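Local structure of probable enoyl-CoA hydratase/isomerase (3SWX) at residues 136-139 and 140-144; 164-167 and 168-171; 196-199 and 200-204; 208-211 and 212-215; 214-217 and 218-222. The protein probably catalyses the hydration or double-bond isomerisation of enoyl-CoA thioesters and belongs to the crotonase-like family. All coordinates share one frame; numbering follows the deposited sequence.

From the N terminus, all five contacts are local and come in chain order, contacts 4 and 5 overlapping at Ala214 and Thr215; none nests or crosses. Contact 1 turns the loop between strand 134-136 and helix 150-158, and contact 2 closes the end of helix 160-167 before strand 173-174. These two touch, centres about 9 Å apart, and both meet the second subunit. Contact 3 lies within helix 193-205, which packs on the large sheet. Contacts 4 and 5 occupy successive turns of helix 209-225. Contact 4 touches contact 3 where Ile204 CG2 comes 4.1 Å from Val212 CG1. Contacts 3 to 5 face the third subunit, meeting residues in or near the copies of contacts 1 and 2.

Contact 1: residues 136-139 and 140-144; sequences AQLE and VNRGI
Glu139 O receives two backbone donors from the turn that follows it, Arg142 N at 2.8 Å and Ile144 N at 3.2 Å. They reach the oxygen from opposite faces of the carbonyl plane. One residue earlier, Leu138 O accepts Asn141 N at 2.9 Å, a weak bond because its N-H angle is only 123°. Val140 N instead gives its hydrogen to a water 3.1 Å away, and that water donates to Gln137 O, so it bridges the inverse gamma turn centred on Gln137 and the short 3-10 segment.

Among the side chains, Glu139 bends at chi2 (91°), which carries its carboxylate back to Gln137. Gln137 NE2 lies 3.0 Å from Glu139 OE1, which is met on the syn side and almost in the amide plane; the bond from the same nitrogen to OE2 is weak. Glu139 also packs on Glu119 of helix 116-123. Leu138 CD1 sits above one face of the Arg142 guanidinium, toward its rim and 3.8 Å from NH2. Asn141 ND2 bonds Gln207 OE1 of the second subunit.

Gln137 NE2 thus holds OE1 firmly and OE2 weakly, which probably restrains the carboxylate; NE2 also makes a weak bond to Thr115 O. With Glu139 O doubly bound as well, the chemistry implies a loop whose backbone and buried carboxylate are held in place together, next to a subunit interface.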
loop_
_atom_site.group_PDB
_atom_site.type_symbol
_atom_site.label_atom_id
_atom_site.label_comp_id
_atom_site.label_asym_id
_atom_site.label_seq_id
_atom_site.Cartn_x
_atom_site.Cartn_y
_atom_site.Cartn_z
ATOM N N ALA B 136 -2.066 17.051 11.598
ATOM C CA ALA B 136 -0.729 17.065 12.195
ATOM C C ALA B 136 -0.534 15.985 13.260
ATOM O O ALA B 136 -1.264 15.931 14.274
ATOM C CB ALA B 136 -0.406 18.449 12.758
ATOM N N GLN B 137 0.484 15.149 13.027
ATOM C CA GLN B 137 0.856 14.077 13.913
ATOM C C GLN B 137 1.893 14.645 14.901
ATOM O O GLN B 137 3.116 14.434 14.764
ATOM C CB GLN B 137 1.397 12.901 13.089
ATOM C CG GLN B 137 1.345 11.551 13.781
ATOM C CD GLN B 137 -0.022 10.895 13.727
ATOM O OE1 GLN B 137 -0.429 10.371 12.685
ATOM N NE2 GLN B 137 -0.727 10.897 14.854
ATOM N N LEU B 138 1.381 15.349 15.912
ATOM C CA LEU B 138 2.199 16.162 16.801
ATOM C C LEU B 138 2.957 15.418 17.916
ATOM O O LEU B 138 3.741 16.033 18.651
ATOM C CB LEU B 138 1.326 17.268 17.435
ATOM C CG LEU B 138 0.758 18.344 16.498
ATOM C CD1 LEU B 138 -0.236 19.237 17.253
ATOM C CD2 LEU B 138 1.859 19.212 15.861
ATOM N N GLU B 139 2.724 14.115 18.059
ATOM C CA GLU B 139 3.208 13.378 19.233
ATOM C C GLU B 139 4.712 13.508 19.446
ATOM O O GLU B 139 5.147 13.844 20.555
ATOM C CB GLU B 139 2.789 11.894 19.172
ATOM C CG GLU B 139 1.254 11.637 19.302
ATOM C CD GLU B 139 0.506 11.603 17.948
ATOM O OE1 GLU B 139 0.991 12.190 16.946
ATOM O OE2 GLU B 139 -0.592 10.987 17.894
ATOM N N VAL B 140 5.517 13.298 18.407
ATOM C CA VAL B 140 6.971 13.401 18.584
ATOM C C VAL B 140 7.424 14.830 18.938
ATOM O O VAL B 140 8.479 15.012 19.542
ATOM C CB VAL B 140 7.785 12.886 17.372
ATOM C CG1 VAL B 140 7.484 11.403 17.122
ATOM C CG2 VAL B 140 7.554 13.770 16.136
ATOM N N ASN B 141 6.616 15.826 18.592
ATOM C CA ASN B 141 6.865 17.205 19.029
ATOM C C ASN B 141 6.638 17.385 20.534
ATOM O O ASN B 141 7.084 18.364 21.101
ATOM C CB ASN B 141 5.997 18.188 18.226
ATOM C CG ASN B 141 6.320 19.663 18.528
ATOM O OD1 ASN B 141 5.521 20.368 19.149
ATOM N ND2 ASN B 141 7.474 20.123 18.073
ATOM N N ARG B 142 5.946 16.441 21.175
ATOM C CA ARG B 142 5.567 16.576 22.569
ATOM C C ARG B 142 6.292 15.562 23.457
ATOM O O ARG B 142 5.979 15.428 24.635
ATOM C CB ARG B 142 4.045 16.477 22.690
ATOM C CG ARG B 142 3.337 17.691 22.045
ATOM C CD ARG B 142 1.947 17.348 21.589
ATOM N NE ARG B 142 1.095 18.522 21.358
ATOM C CZ ARG B 142 -0.232 18.457 21.187
ATOM N NH1 ARG B 142 -0.872 17.288 21.232
ATOM N NH2 ARG B 142 -0.933 19.566 20.970
ATOM N N GLY B 143 7.304 14.902 22.899
ATOM C CA GLY B 143 8.126 13.974 23.653
ATOM C C GLY B 143 7.647 12.530 23.650
ATOM O O GLY B 143 8.256 11.682 24.297
ATOM N N ILE B 144 6.551 12.240 22.964
ATOM C CA ILE B 144 6.053 10.874 22.857
ATOM C C ILE B 144 6.021 10.458 21.382
ATOM O O ILE B 144 6.877 10.879 20.606
ATOM C CB ILE B 144 4.692 10.709 23.607
ATOM C CG1 ILE B 144 3.619 11.670 23.070
ATOM C CG2 ILE B 144 4.910 10.945 25.114
ATOM C CD1 ILE B 144 2.151 11.265 23.387
HETATM O O HOH W 1 4.381 12.216 15.693
#

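Contact 2: residues 164-167 and 168-171; sequences MRWM and LTAD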
loop_
_atom_site.group_PDB
_atom_site.type_symbol
_atom_site.label_atom_id
_atom_site.label_comp_id
_atom_site.label_asym_id
_atom_site.label_seq_id
_atom_site.Cartn_x
_atom_site.Cartn_y
_atom_site.Cartn_z
ATOM N N MET B 164 6.095 8.582 6.855
ATOM C CA MET B 164 7.202 9.074 7.691
ATOM C C MET B 164 7.487 10.579 7.537
ATOM O O MET B 164 7.919 11.245 8.481
ATOM C CB MET B 164 8.456 8.244 7.440
ATOM C CG MET B 164 8.325 6.771 7.909
ATOM S SD MET B 164 8.004 6.708 9.700
ATOM C CE MET B 164 7.522 4.964 9.906
ATOM N N ARG B 165 7.274 11.096 6.338
ATOM C CA ARG B 165 7.383 12.521 6.074
ATOM C C ARG B 165 6.563 13.327 7.079
ATOM O O ARG B 165 7.003 14.398 7.541
ATOM C CB ARG B 165 6.900 12.817 4.649
ATOM C CG ARG B 165 6.731 14.297 4.322
ATOM C CD ARG B 165 8.021 15.031 4.471
ATOM N NE ARG B 165 7.863 16.462 4.230
ATOM C CZ ARG B 165 7.652 17.381 5.166
ATOM N NH1 ARG B 165 7.515 17.046 6.451
ATOM N NH2 ARG B 165 7.550 18.650 4.807
ATOM N N TRP B 166 5.375 12.816 7.406
ATOM C CA TRP B 166 4.490 13.476 8.364
ATOM C C TRP B 166 4.650 12.976 9.800
ATOM O O TRP B 166 4.663 13.793 10.730
ATOM C CB TRP B 166 3.014 13.414 7.889
ATOM C CG TRP B 166 2.916 13.884 6.469
ATOM C CD1 TRP B 166 2.538 13.147 5.384
ATOM C CD2 TRP B 166 3.264 15.184 5.963
ATOM N NE1 TRP B 166 2.596 13.911 4.239
ATOM C CE2 TRP B 166 3.059 15.157 4.561
ATOM C CE3 TRP B 166 3.730 16.363 6.553
ATOM C CZ2 TRP B 166 3.298 16.267 3.741
ATOM C CZ3 TRP B 166 3.980 17.468 5.731
ATOM C CH2 TRP B 166 3.746 17.414 4.343
ATOM N N MET B 167 4.797 11.670 10.012
ATOM C CA MET B 167 4.939 11.166 11.389
ATOM C C MET B 167 6.269 11.555 12.076
ATOM O O MET B 167 6.301 11.758 13.300
ATOM C CB MET B 167 4.739 9.644 11.443
ATOM C CG MET B 167 3.334 9.184 11.043
ATOM S SD MET B 167 3.031 7.444 11.454
ATOM C CE MET B 167 4.345 6.657 10.523
ATOM N N LEU B 168 7.347 11.720 11.309
ATOM C CA LEU B 168 8.666 11.978 11.920
ATOM C C LEU B 168 8.936 13.453 12.184
ATOM O O LEU B 168 9.793 13.792 13.007
ATOM C CB LEU B 168 9.807 11.386 11.088
ATOM C CG LEU B 168 9.800 9.866 10.812
ATOM C CD1 LEU B 168 11.083 9.493 10.070
ATOM C CD2 LEU B 168 9.692 9.045 12.100
ATOM N N THR B 169 8.229 14.317 11.471
ATOM C CA THR B 169 8.446 15.750 11.509
ATOM C C THR B 169 7.440 16.515 12.370
ATOM O O THR B 169 7.717 17.634 12.782
ATOM C CB THR B 169 8.331 16.335 10.101
ATOM O OG1 THR B 169 7.004 16.130 9.617
ATOM C CG2 THR B 169 9.363 15.702 9.129
ATOM N N ALA B 170 6.266 15.927 12.599
ATOM C CA ALA B 170 5.117 16.629 13.180
ATOM C C ALA B 170 4.603 17.805 12.318
ATOM O O ALA B 170 3.835 18.618 12.820
ATOM C CB ALA B 170 5.419 17.092 14.623
ATOM N N ASP B 171 4.987 17.881 11.030
ATOM C CA ASP B 171 4.572 19.013 10.183
ATOM C C ASP B 171 3.109 18.882 9.851
ATOM O O ASP B 171 2.587 17.767 9.710
ATOM C CB ASP B 171 5.351 19.077 8.860
ATOM C CG ASP B 171 6.785 19.613 9.020
ATOM O OD1 ASP B 171 7.057 20.406 9.945
ATOM O OD2 ASP B 171 7.643 19.232 8.197
HETATM O O HOH W 2 2.442 15.322 10.893
#
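Met164 O accepts Leu168 N at 2.9 Å in an ordinary helical bond; Leu168 and Thr169 keep helical angles, and Ala170 is the first residue to leave them, with phi 62°, its N reaching Trp166 O only weakly. Around this exit, side chains supply further bonds.

Thr169 OG1 donates to Arg165 O at 2.7 Å, in the carbonyl plane, and accepts Asp171 N at 3.0 Å, which makes an ST turn. Its hydroxyl stands between the backbone N and the carbonyl carbon (chi1 63°), where both partners can be met. Arg165, bent at chi2, runs on toward the C-terminal end of the helix and forms a salt bridge, NH1 to Asp171 OD2 at 2.8 Å. The carboxylate is met through its anti lone pair, with the two planar groups turned 78° apart. Trp166 packs beside the pair: Arg165 CG lies over the centre of one ring face, Trp166 CZ3 sits 3.5 Å above the Arg165 guanidinium plane toward its rim, and Asp171 CB is at the ring edge. The indole also stacks on Phe173 and bonds Glu177 through NE1. Elsewhere Met164 SD packs against Leu168 CD2 at 3.8 Å, and a water donates to both Trp166 O and Asp171 O.

Polar atoms left over as the helix ends are therefore shared out: the Thr169 hydroxyl acts as donor and acceptor at once, and the Arg165 to Asp171 charge pair ties the outgoing chain to the last full turn.

Contact 3: residues 196-199 and 200-204; sequences TAIA and IAQTI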
loop_
_atom_site.group_PDB
_atom_site.type_symbol
_atom_site.label_atom_id
_atom_site.label_comp_id
_atom_site.label_asym_id
_atom_site.label_seq_id
_atom_site.Cartn_x
_atom_site.Cartn_y
_atom_site.Cartn_z
ATOM N N THR B 196 -21.981 14.306 3.020
ATOM C CA THR B 196 -21.399 13.437 2.005
ATOM C C THR B 196 -21.168 12.064 2.612
ATOM O O THR B 196 -21.498 11.049 1.980
ATOM C CB THR B 196 -20.105 14.026 1.385
ATOM O OG1 THR B 196 -20.414 15.284 0.776
ATOM C CG2 THR B 196 -19.502 13.094 0.314
ATOM N N ALA B 197 -20.668 12.026 3.847
ATOM C CA ALA B 197 -20.428 10.750 4.521
ATOM C C ALA B 197 -21.732 9.960 4.771
ATOM O O ALA B 197 -21.755 8.749 4.593
ATOM C CB ALA B 197 -19.656 10.965 5.839
ATOM N N ILE B 198 -22.814 10.644 5.145
ATOM C CA ILE B 198 -24.119 9.977 5.363
ATOM C C ILE B 198 -24.676 9.464 4.030
ATOM O O ILE B 198 -25.224 8.369 3.966
ATOM C CB ILE B 198 -25.140 10.907 6.050
ATOM C CG1 ILE B 198 -24.728 11.216 7.489
ATOM C CG2 ILE B 198 -26.588 10.316 6.044
ATOM C CD1 ILE B 198 -25.406 12.480 8.055
ATOM N N ALA B 199 -24.536 10.232 2.948
ATOM C CA ALA B 199 -25.037 9.734 1.663
ATOM C C ALA B 199 -24.334 8.400 1.325
ATOM O O ALA B 199 -24.984 7.429 0.894
ATOM C CB ALA B 199 -24.865 10.780 0.531
ATOM N N ILE B 200 -23.017 8.340 1.547
ATOM C CA ILE B 200 -22.261 7.125 1.246
ATOM C C ILE B 200 -22.662 5.977 2.170
ATOM O O ILE B 200 -22.758 4.828 1.743
ATOM C CB ILE B 200 -20.721 7.347 1.305
ATOM C CG1 ILE B 200 -20.280 8.365 0.242
ATOM C CG2 ILE B 200 -19.999 6.008 1.062
ATOM C CD1 ILE B 200 -18.917 9.022 0.514
ATOM N N ALA B 201 -22.849 6.305 3.441
ATOM C CA ALA B 201 -23.358 5.367 4.438
ATOM C C ALA B 201 -24.712 4.785 4.011
ATOM O O ALA B 201 -24.942 3.597 4.147
ATOM C CB ALA B 201 -23.492 6.091 5.799
ATOM N N GLN B 202 -25.595 5.628 3.471
ATOM C CA GLN B 202 -26.892 5.155 2.989
ATOM C C GLN B 202 -26.730 4.210 1.786
ATOM O O GLN B 202 -27.483 3.241 1.647
ATOM C CB GLN B 202 -27.808 6.331 2.631
ATOM C CG GLN B 202 -28.243 7.190 3.813
ATOM C CD GLN B 202 -29.120 6.455 4.836
ATOM O OE1 GLN B 202 -29.573 5.328 4.598
ATOM N NE2 GLN B 202 -29.338 7.097 5.999
ATOM N N THR B 203 -25.756 4.482 0.922
ATOM C CA THR B 203 -25.506 3.577 -0.210
ATOM C C THR B 203 -25.085 2.224 0.302
ATOM O O THR B 203 -25.575 1.195 -0.178
ATOM C CB THR B 203 -24.449 4.127 -1.165
ATOM O OG1 THR B 203 -24.922 5.377 -1.676
ATOM C CG2 THR B 203 -24.222 3.167 -2.329
ATOM N N ILE B 204 -24.209 2.239 1.305
ATOM C CA ILE B 204 -23.764 1.011 1.968
ATOM C C ILE B 204 -24.954 0.266 2.544
ATOM O O ILE B 204 -25.065 -0.964 2.389
ATOM C CB ILE B 204 -22.713 1.300 3.072
ATOM C CG1 ILE B 204 -21.400 1.763 2.437
ATOM C CG2 ILE B 204 -22.424 0.040 3.884
ATOM C CD1 ILE B 204 -20.313 2.137 3.431
HETATM O O HOH W 3 -26.998 7.648 -0.860
#
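This is packing within one helix, 193-205, which lies across the large mixed sheet of the chain. Four successive i to i+4 backbone bonds define it, running from Ile200 N to Thr196 O through to Thr203 N to Ala199 O. Among them, Gln202 N lies 2.8 Å from Ile198 O.

Side chains one turn apart touch lightly. Thr196 CG2, anti to the backbone N, leans to Ile200 CD1 at 4.1 Å, while Ile198 and Gln202 run side by side in the same direction, Ile198 CG2 to Gln202 CG 4.2 Å. Gln202 CG lies beside its own backbone N (chi1 -67°), 3.2 Å from Ile198 O; the bend at chi2 then turns the amide, and NE2 bonds Asp16 O. Thr196 OG1 bonds Glu192 O, four residues back along the chain. A water donates to Ala199 O at 2.7 Å and lies 3.2 Å from Thr203 OG1.

Ala197 and Ala201 contact strands 56-61 and 105-109, and Ile200 packs on strand 126-130 as well as on Thr169 of the third subunit. Small and branched apolar residues facing the strands fit a helix packed on the sheet of the crotonase fold.

Contact 4: residues 208-211 and 212-215; sequences APLG and VQAT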
loop_
_atom_site.group_PDB
_atom_site.type_symbol
_atom_site.label_atom_id
_atom_site.label_comp_id
_atom_site.label_asym_id
_atom_site.label_seq_id
_atom_site.Cartn_x
_atom_site.Cartn_y
_atom_site.Cartn_z
ATOM N N ALA B 208 -26.353 -5.597 0.620
ATOM C CA ALA B 208 -26.662 -6.746 1.473
ATOM C C ALA B 208 -25.730 -6.761 2.673
ATOM O O ALA B 208 -24.536 -6.959 2.483
ATOM C CB ALA B 208 -26.518 -8.035 0.683
ATOM N N PRO B 209 -26.268 -6.554 3.911
ATOM C CA PRO B 209 -25.439 -6.456 5.103
ATOM C C PRO B 209 -24.451 -7.612 5.342
ATOM O O PRO B 209 -23.320 -7.343 5.748
ATOM C CB PRO B 209 -26.454 -6.407 6.259
ATOM C CG PRO B 209 -27.696 -5.857 5.659
ATOM C CD PRO B 209 -27.697 -6.360 4.234
ATOM N N LEU B 210 -24.855 -8.862 5.113
ATOM C CA LEU B 210 -23.951 -9.995 5.366
ATOM C C LEU B 210 -22.796 -9.998 4.353
ATOM O O LEU B 210 -21.713 -10.476 4.638
ATOM C CB LEU B 210 -24.704 -11.337 5.304
ATOM C CG LEU B 210 -25.864 -11.575 6.269
ATOM C CD1 LEU B 210 -26.432 -12.976 6.023
ATOM C CD2 LEU B 210 -25.467 -11.385 7.734
ATOM N N GLY B 211 -23.051 -9.468 3.166
ATOM C CA GLY B 211 -22.010 -9.309 2.140
ATOM C C GLY B 211 -21.044 -8.202 2.518
ATOM O O GLY B 211 -19.844 -8.334 2.336
ATOM N N VAL B 212 -21.588 -7.099 3.036
ATOM C CA VAL B 212 -20.778 -5.988 3.540
ATOM C C VAL B 212 -19.892 -6.525 4.675
ATOM O O VAL B 212 -18.683 -6.306 4.705
ATOM C CB VAL B 212 -21.695 -4.789 3.989
ATOM C CG1 VAL B 212 -20.905 -3.700 4.734
ATOM C CG2 VAL B 212 -22.450 -4.188 2.774
ATOM N N GLN B 213 -20.499 -7.287 5.574
ATOM C CA GLN B 213 -19.794 -7.829 6.732
ATOM C C GLN B 213 -18.713 -8.798 6.314
ATOM O O GLN B 213 -17.591 -8.737 6.836
ATOM C CB GLN B 213 -20.761 -8.495 7.693
ATOM C CG GLN B 213 -21.619 -7.499 8.469
ATOM C CD GLN B 213 -22.640 -8.199 9.328
ATOM O OE1 GLN B 213 -22.408 -9.327 9.777
ATOM N NE2 GLN B 213 -23.764 -7.533 9.587
ATOM N N ALA B 214 -19.038 -9.656 5.354
ATOM C CA ALA B 214 -18.062 -10.610 4.803
ATOM C C ALA B 214 -16.871 -9.891 4.143
ATOM O O ALA B 214 -15.744 -10.322 4.258
ATOM C CB ALA B 214 -18.750 -11.589 3.809
ATOM N N THR B 215 -17.144 -8.813 3.422
ATOM C CA THR B 215 -16.097 -7.987 2.814
ATOM C C THR B 215 -15.086 -7.457 3.866
ATOM O O THR B 215 -13.857 -7.578 3.704
ATOM C CB THR B 215 -16.729 -6.809 2.020
ATOM O OG1 THR B 215 -17.629 -7.324 1.017
ATOM C CG2 THR B 215 -15.659 -5.993 1.335
#
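The first turns of helix 209-225 form this contact, at the start of the C-terminal helical region that crotonase-like proteins use in building their trimers. Ala208 holds the N-cap position and Pro209 opens the helix, a place where the missing N-H of proline costs no bond. Ala208 O then accepts Val212 N at 3.0 Å, in the carbonyl plane, together with a weak bond from Gly211 N. Pro209 O takes Gln213 N at 2.8 Å, and Leu210 O takes Ala214 N from above its carbonyl plane.

Val212 sets CG2 beside its own backbone N, which brings that methyl back to 3.5 Å from Ala208 O. Gln213 leans the same way: with chi1 at -73° its CG lies 3.2 Å from Pro209 O, and the extended chain beyond carries the amide alongside Pro209 and Leu210, where OE1 is 4.2 Å from Leu210 CD2. The Ala214 methyl lies 3.3 Å from Leu210 O.

Around the turn, Pro209 rests on Phe262 and Leu210 on Leu241 of helix 227-242, while Val212 packs on Leu168 of the third subunit. Gly211 O is gripped twice by one residue: Thr215 N donates at 2.9 Å and Thr215 OG1 at 2.8 Å, the two donors arriving from opposite faces of the carbonyl plane, with the hydroxyl turned back to the helix by a chi1 of -57°.

Contact 5: residues 214-217 and 218-222; sequences ATLR and NARLA
Arg220 and Leu216 meet one helical turn apart, with the guanidinium only loosely near the leucine tip: Arg220 NH2 is 4.4 Å from Leu216 CD2, and Leu216 O approaches the planar group obliquely. Trp160 of the third subunit packs on the same arginine, whose NH2 bonds Leu101 O. A second flat group, the Asn218 amide, is held at both ends: OD1 bonds Thr151 OG1 of the third subunit and ND2 bonds Ala230 O in helix 227-242.

The torsions explain these positions. Arg220 CG lies beside its backbone N (chi1 -69°), 3.3 Å from Leu216 O, and the chain then runs extended to NE, away from the helix. Asn218 has CG on the far side from its backbone N (chi1 -167°), which points the amide into the seam between the two helices and the neighbouring subunit.

All of this rides on the regular alpha-helix 209-225, the same helix that contact 4 opens, here packed between helix 227-242 and the third subunit. Asn218 N to Ala214 O is 2.9 Å and nearly straight at 172°. Three more i to i+4 bonds follow it, ending with Leu221 N to Arg217 O at 3.0 Å. The small Ala219 methyl sits 3.2 Å from Thr215 O and, like Arg220, touches Trp160 of the third subunit, while Leu221 packs on Gln233.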
loop_
_atom_site.group_PDB
_atom_site.type_symbol
_atom_site.label_atom_id
_atom_site.label_comp_id
_atom_site.label_asym_id
_atom_site.label_seq_id
_atom_site.Cartn_x
_atom_site.Cartn_y
_atom_site.Cartn_z
ATOM N N ALA B 214 -19.038 -9.656 5.354
ATOM C CA ALA B 214 -18.062 -10.610 4.803
ATOM C C ALA B 214 -16.871 -9.891 4.143
ATOM O O ALA B 214 -15.744 -10.322 4.258
ATOM C CB ALA B 214 -18.750 -11.589 3.809
ATOM N N THR B 215 -17.144 -8.813 3.422
ATOM C CA THR B 215 -16.097 -7.987 2.814
ATOM C C THR B 215 -15.086 -7.457 3.866
ATOM O O THR B 215 -13.857 -7.578 3.704
ATOM C CB THR B 215 -16.729 -6.809 2.020
ATOM O OG1 THR B 215 -17.629 -7.324 1.017
ATOM C CG2 THR B 215 -15.659 -5.993 1.335
ATOM N N LEU B 216 -15.609 -6.904 4.954
ATOM C CA LEU B 216 -14.793 -6.394 6.037
ATOM C C LEU B 216 -14.045 -7.531 6.718
ATOM O O LEU B 216 -12.868 -7.407 6.960
ATOM C CB LEU B 216 -15.653 -5.623 7.061
ATOM C CG LEU B 216 -16.133 -4.236 6.630
ATOM C CD1 LEU B 216 -17.088 -3.647 7.644
ATOM C CD2 LEU B 216 -14.941 -3.308 6.445
ATOM N N ARG B 217 -14.737 -8.642 6.982
ATOM C CA ARG B 217 -14.163 -9.781 7.699
ATOM C C ARG B 217 -12.998 -10.418 6.937
ATOM O O ARG B 217 -11.918 -10.630 7.497
ATOM C CB ARG B 217 -15.253 -10.829 8.026
ATOM C CG ARG B 217 -14.772 -12.003 8.915
ATOM C CD ARG B 217 -15.925 -12.891 9.416
ATOM N NE ARG B 217 -16.679 -13.498 8.319
ATOM C CZ ARG B 217 -17.906 -13.151 7.922
ATOM N NH1 ARG B 217 -18.594 -12.180 8.519
ATOM N NH2 ARG B 217 -18.446 -13.789 6.892
ATOM N N ASN B 218 -13.192 -10.709 5.662
ATOM C CA ASN B 218 -12.137 -11.346 4.910
ATOM C C ASN B 218 -10.946 -10.407 4.704
ATOM O O ASN B 218 -9.801 -10.845 4.787
ATOM C CB ASN B 218 -12.661 -11.861 3.584
ATOM C CG ASN B 218 -11.696 -12.793 2.917
ATOM O OD1 ASN B 218 -10.878 -12.376 2.082
ATOM N ND2 ASN B 218 -11.761 -14.077 3.299
ATOM N N ALA B 219 -11.229 -9.126 4.424
ATOM C CA ALA B 219 -10.192 -8.116 4.286
ATOM C C ALA B 219 -9.336 -8.023 5.560
ATOM O O ALA B 219 -8.103 -7.973 5.474
ATOM C CB ALA B 219 -10.808 -6.733 3.947
ATOM N N ARG B 220 -9.982 -8.007 6.730
ATOM C CA ARG B 220 -9.235 -7.970 7.992
ATOM C C ARG B 220 -8.412 -9.228 8.250
ATOM O O ARG B 220 -7.303 -9.143 8.751
ATOM C CB ARG B 220 -10.142 -7.741 9.183
ATOM C CG ARG B 220 -10.767 -6.361 9.252
ATOM C CD ARG B 220 -11.438 -6.183 10.606
ATOM N NE ARG B 220 -12.503 -5.180 10.598
ATOM C CZ ARG B 220 -12.331 -3.865 10.505
ATOM N NH1 ARG B 220 -11.123 -3.347 10.381
ATOM N NH2 ARG B 220 -13.396 -3.044 10.542
ATOM N N LEU B 221 -8.977 -10.390 7.926
ATOM C CA LEU B 221 -8.277 -11.675 8.079
ATOM C C LEU B 221 -6.993 -11.693 7.250
ATOM O O LEU B 221 -5.960 -12.152 7.728
ATOM C CB LEU B 221 -9.179 -12.840 7.673
ATOM C CG LEU B 221 -8.617 -14.249 7.919
ATOM C CD1 LEU B 221 -8.159 -14.395 9.347
ATOM C CD2 LEU B 221 -9.657 -15.328 7.537
ATOM N N ALA B 222 -7.064 -11.154 6.029
ATOM C CA ALA B 222 -5.891 -11.046 5.154
ATOM C C ALA B 222 -4.754 -10.263 5.807
ATOM O O ALA B 222 -3.562 -10.649 5.721
ATOM C CB ALA B 222 -6.271 -10.377 3.831
#